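Local coordinates for lipopolysaccharide heptosyltransferase 2 (Escherichia coli, PDB 1PSW), which transfers the second heptose from ADP-L-glycero-beta-D-manno-heptose to heptosyl-Kdo2-lipid A during assembly of the lipopolysaccharide inner core, at residues Ala127-Ala137 and Met145-Leu156. Sequence-based numbering, arbitrary orientation.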
loop_
_atom_site.group_PDB
_atom_site.type_symbol
_atom_site.label_atom_id
_atom_site.label_comp_id
_atom_site.label_asym_id
_atom_site.label_seq_id
_atom_site.Cartn_x
_atom_site.Cartn_y
_atom_site.Cartn_z
ATOM N N ALA A 127 11.838 19.624 -3.682
ATOM C CA ALA A 127 12.712 19.323 -2.553
ATOM C C ALA A 127 12.372 17.981 -1.900
ATOM O O ALA A 127 13.191 17.406 -1.183
ATOM C CB ALA A 127 12.629 20.448 -1.521
ATOM N N TRP A 128 11.156 17.499 -2.151
ATOM C CA TRP A 128 10.675 16.221 -1.605
ATOM C C TRP A 128 9.963 15.460 -2.721
ATOM O O TRP A 128 8.736 15.427 -2.769
ATOM C CB TRP A 128 9.694 16.464 -0.457
ATOM C CG TRP A 128 10.207 17.430 0.556
ATOM C CD1 TRP A 128 10.065 18.789 0.540
ATOM C CD2 TRP A 128 11.002 17.123 1.703
ATOM N NE1 TRP A 128 10.725 19.348 1.604
ATOM C CE2 TRP A 128 11.313 18.348 2.334
ATOM C CE3 TRP A 128 11.490 15.932 2.256
ATOM C CZ2 TRP A 128 12.089 18.416 3.497
ATOM C CZ3 TRP A 128 12.261 16.001 3.411
ATOM C CH2 TRP A 128 12.554 17.235 4.016
ATOM N N PRO A 129 10.730 14.825 -3.622
ATOM C CA PRO A 129 10.190 14.064 -4.757
ATOM C C PRO A 129 9.416 12.788 -4.430
ATOM O O PRO A 129 8.534 12.390 -5.193
ATOM C CB PRO A 129 11.431 13.784 -5.596
ATOM C CG PRO A 129 12.495 13.634 -4.559
ATOM C CD PRO A 129 12.204 14.770 -3.607
ATOM N N LEU A 130 9.728 12.152 -3.306
ATOM C CA LEU A 130 9.047 10.913 -2.936
ATOM C C LEU A 130 8.031 11.104 -1.819
ATOM O O LEU A 130 8.281 11.836 -0.873
ATOM C CB LEU A 130 10.079 9.860 -2.509
ATOM C CG LEU A 130 11.150 9.508 -3.551
ATOM C CD1 LEU A 130 12.044 8.393 -3.020
ATOM C CD2 LEU A 130 10.475 9.080 -4.840
HETATM N N MSE A 131 6.884 10.445 -1.938
HETATM C CA MSE A 131 5.862 10.541 -0.912
HETATM C C MSE A 131 6.399 10.044 0.421
HETATM O O MSE A 131 6.079 10.614 1.458
HETATM C CB MSE A 131 4.622 9.719 -1.279
HETATM C CG MSE A 131 3.781 9.323 -0.061
HETATM SE SE MSE A 131 2.079 8.480 -0.485
HETATM C CE MSE A 131 0.880 9.947 -0.120
ATOM N N VAL A 132 7.215 8.990 0.401
ATOM C CA VAL A 132 7.764 8.442 1.644
ATOM C C VAL A 132 8.617 9.473 2.374
ATOM O O VAL A 132 8.616 9.533 3.610
ATOM C CB VAL A 132 8.632 7.174 1.402
ATOM C CG1 VAL A 132 9.916 7.525 0.640
ATOM C CG2 VAL A 132 8.974 6.530 2.736
ATOM N N GLU A 133 9.348 10.283 1.616
ATOM C CA GLU A 133 10.174 11.317 2.215
ATOM C C GLU A 133 9.274 12.379 2.850
ATOM O O GLU A 133 9.575 12.886 3.927
ATOM C CB GLU A 133 11.089 11.949 1.160
ATOM C CG GLU A 133 12.020 10.938 0.499
ATOM C CD GLU A 133 12.766 11.512 -0.692
ATOM O OE1 GLU A 133 12.182 12.356 -1.409
ATOM O OE2 GLU A 133 13.923 11.104 -0.928
ATOM N N ARG A 134 8.162 12.700 2.196
ATOM C CA ARG A 134 7.253 13.703 2.732
ATOM C C ARG A 134 6.630 13.282 4.055
ATOM O O ARG A 134 6.429 14.116 4.941
ATOM C CB ARG A 134 6.158 14.039 1.716
ATOM C CG ARG A 134 6.721 14.652 0.442
ATOM C CD ARG A 134 5.644 15.048 -0.557
ATOM N NE ARG A 134 6.252 15.396 -1.836
ATOM C CZ ARG A 134 5.579 15.765 -2.921
ATOM N NH1 ARG A 134 4.254 15.847 -2.893
ATOM N NH2 ARG A 134 6.236 16.035 -4.045
ATOM N N TYR A 135 6.318 11.999 4.203
ATOM C CA TYR A 135 5.738 11.517 5.456
ATOM C C TYR A 135 6.790 11.522 6.551
ATOM O O TYR A 135 6.554 12.006 7.654
ATOM C CB TYR A 135 5.183 10.095 5.307
ATOM C CG TYR A 135 3.834 10.024 4.632
ATOM C CD1 TYR A 135 2.956 11.110 4.658
ATOM C CD2 TYR A 135 3.415 8.856 4.000
ATOM C CE1 TYR A 135 1.697 11.031 4.072
ATOM C CE2 TYR A 135 2.158 8.769 3.414
ATOM C CZ TYR A 135 1.302 9.864 3.455
ATOM O OH TYR A 135 0.053 9.785 2.879
ATOM N N ILE A 136 7.956 10.977 6.231
ATOM C CA ILE A 136 9.057 10.900 7.178
ATOM C C ILE A 136 9.466 12.278 7.699
ATOM O O ILE A 136 9.720 12.441 8.884
ATOM C CB ILE A 136 10.284 10.201 6.537
ATOM C CG1 ILE A 136 9.994 8.706 6.359
ATOM C CG2 ILE A 136 11.523 10.433 7.383
ATOM C CD1 ILE A 136 11.073 7.937 5.591
ATOM N N ALA A 137 9.524 13.266 6.812
ATOM C CA ALA A 137 9.914 14.623 7.190
ATOM C C ALA A 137 9.075 15.218 8.325
ATOM O O ALA A 137 9.565 16.056 9.092
ATOM C CB ALA A 137 9.850 15.539 5.978
HETATM N N MSE A 145 14.636 20.449 8.212
HETATM C CA MSE A 145 14.724 19.803 6.907
HETATM C C MSE A 145 14.255 20.731 5.783
HETATM O O MSE A 145 13.123 21.215 5.802
HETATM C CB MSE A 145 13.866 18.527 6.881
HETATM C CG MSE A 145 14.056 17.547 8.050
HETATM SE SE MSE A 145 15.882 16.939 8.336
HETATM C CE MSE A 145 15.827 16.674 10.255
ATOM N N ARG A 146 15.124 20.978 4.806
ATOM C CA ARG A 146 14.777 21.822 3.667
ATOM C C ARG A 146 14.580 20.943 2.444
ATOM O O ARG A 146 13.764 21.247 1.577
ATOM C CB ARG A 146 15.875 22.851 3.400
ATOM C CG ARG A 146 17.241 22.243 3.223
ATOM C CD ARG A 146 18.319 23.302 3.117
ATOM N NE ARG A 146 19.643 22.717 3.310
ATOM C CZ ARG A 146 20.048 22.155 4.445
ATOM N NH1 ARG A 146 19.233 22.107 5.492
ATOM N NH2 ARG A 146 21.265 21.635 4.530
ATOM N N THR A 147 15.341 19.852 2.376
ATOM C CA THR A 147 15.234 18.903 1.268
ATOM C C THR A 147 15.337 17.489 1.830
ATOM O O THR A 147 15.728 17.303 2.978
ATOM C CB THR A 147 16.354 19.099 0.213
ATOM O OG1 THR A 147 17.603 18.645 0.745
ATOM C CG2 THR A 147 16.477 20.566 -0.169
ATOM N N ALA A 148 14.990 16.499 1.017
ATOM C CA ALA A 148 15.036 15.110 1.444
ATOM C C ALA A 148 16.450 14.668 1.786
ATOM O O ALA A 148 16.637 13.706 2.531
ATOM C CB ALA A 148 14.447 14.208 0.357
ATOM N N GLN A 149 17.448 15.362 1.252
ATOM C CA GLN A 149 18.835 15.002 1.525
ATOM C C GLN A 149 19.202 15.234 2.986
ATOM O O GLN A 149 20.152 14.634 3.482
ATOM C CB GLN A 149 19.776 15.796 0.616
ATOM C CG GLN A 149 21.264 15.513 0.835
ATOM C CD GLN A 149 21.612 14.030 0.745
ATOM O OE1 GLN A 149 21.194 13.337 -0.186
ATOM N NE2 GLN A 149 22.395 13.542 1.708
ATOM N N ASP A 150 18.457 16.098 3.674
ATOM C CA ASP A 150 18.729 16.367 5.082
ATOM C C ASP A 150 18.207 15.276 6.008
ATOM O O ASP A 150 18.583 15.218 7.177
ATOM C CB ASP A 150 18.119 17.699 5.517
ATOM C CG ASP A 150 18.743 18.879 4.812
ATOM O OD1 ASP A 150 19.952 18.814 4.504
ATOM O OD2 ASP A 150 18.023 19.867 4.582
ATOM N N LEU A 151 17.338 14.413 5.496
ATOM C CA LEU A 151 16.779 13.349 6.312
ATOM C C LEU A 151 17.829 12.361 6.784
ATOM O O LEU A 151 18.625 11.859 5.987
ATOM C CB LEU A 151 15.699 12.594 5.538
ATOM C CG LEU A 151 14.398 13.332 5.253
ATOM C CD1 LEU A 151 13.510 12.452 4.385
ATOM C CD2 LEU A 151 13.699 13.681 6.566
ATOM N N PRO A 152 17.855 12.079 8.097
ATOM C CA PRO A 152 18.830 11.127 8.635
ATOM C C PRO A 152 18.695 9.788 7.908
ATOM O O PRO A 152 17.591 9.268 7.755
ATOM C CB PRO A 152 18.433 11.031 10.105
ATOM C CG PRO A 152 17.939 12.408 10.398
ATOM C CD PRO A 152 17.094 12.722 9.184
ATOM N N GLN A 153 19.822 9.242 7.464
ATOM C CA GLN A 153 19.837 7.977 6.747
ATOM C C GLN A 153 20.305 6.866 7.680
ATOM O O GLN A 153 21.037 7.115 8.634
ATOM C CB GLN A 153 20.777 8.077 5.541
ATOM C CG GLN A 153 20.340 9.100 4.495
ATOM C CD GLN A 153 19.323 8.542 3.515
ATOM O OE1 GLN A 153 18.463 9.267 3.017
ATOM N NE2 GLN A 153 19.430 7.253 3.217
ATOM N N PRO A 154 19.876 5.620 7.426
ATOM C CA PRO A 154 18.982 5.210 6.339
ATOM C C PRO A 154 17.524 5.503 6.674
ATOM O O PRO A 154 17.149 5.537 7.846
ATOM C CB PRO A 154 19.246 3.711 6.231
ATOM C CG PRO A 154 19.488 3.331 7.660
ATOM C CD PRO A 154 20.411 4.438 8.128
ATOM N N LEU A 155 16.700 5.719 5.653
ATOM C CA LEU A 155 15.285 5.984 5.886
ATOM C C LEU A 155 14.636 4.671 6.294
ATOM O O LEU A 155 15.072 3.600 5.872
ATOM C CB LEU A 155 14.603 6.510 4.618
ATOM C CG LEU A 155 15.177 7.775 3.982
ATOM C CD1 LEU A 155 14.337 8.165 2.770
ATOM C CD2 LEU A 155 15.189 8.898 4.998
ATOM N N LEU A 156 13.605 4.747 7.123
ATOM C CA LEU A 156 12.910 3.538 7.538
ATOM C C LEU A 156 11.735 3.300 6.596
ATOM O O LEU A 156 10.699 3.952 6.707
ATOM C CB LEU A 156 12.420 3.682 8.978
ATOM C CG LEU A 156 13.557 3.993 9.959
ATOM C CD1 LEU A 156 13.011 4.049 11.371
ATOM C CD2 LEU A 156 14.641 2.936 9.840
#
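W128 lies against the T147-A148 backbone, a worked example of an indole packed on a peptide unit, here in the N-terminal Rossmann-like domain of a GT-B enzyme. T147 C and A148 N sit over one face, the nitrogen 3.6 Å above the plane and offset toward the rim. At the ring edge, CH2 meets CB of M145 at 3.4 Å and CZ3 meets CG of L151. The tryptophan's CG stands anti to its carbonyl carbon (chi1 -49°), and chi2 near 88° turns the indole so that its six-membered ring reaches the loop. Beside it, A148 N donates to A127 O at 3.0 Å, the one hydrogen bond between the segments. R134 holds the tryptophan's carbonyl: NE and NH2 both reach W128 O side-on, in the guanidinium plane, the NE bond being 2.7 Å. E133, extended beyond CG, lays its carboxylate against A148 CB, while OE1 accepts from L130 N at the helix N-cap. Farther along, L151 CD2 touches I136 CG2 and A137 CA, and I136 CD1 reaches L155 CB at 3.9 Å. An alanine in place of W128 would probably leave the T147-A148 peptide and L151 without their aromatic cover and open a gap beside W108, whose ring meets the indole edge-to-face. A single backbone bond sets the A127-A148 pairing; apolar fit holds the rest of the loop against helix 131-137 and the turn leading into it.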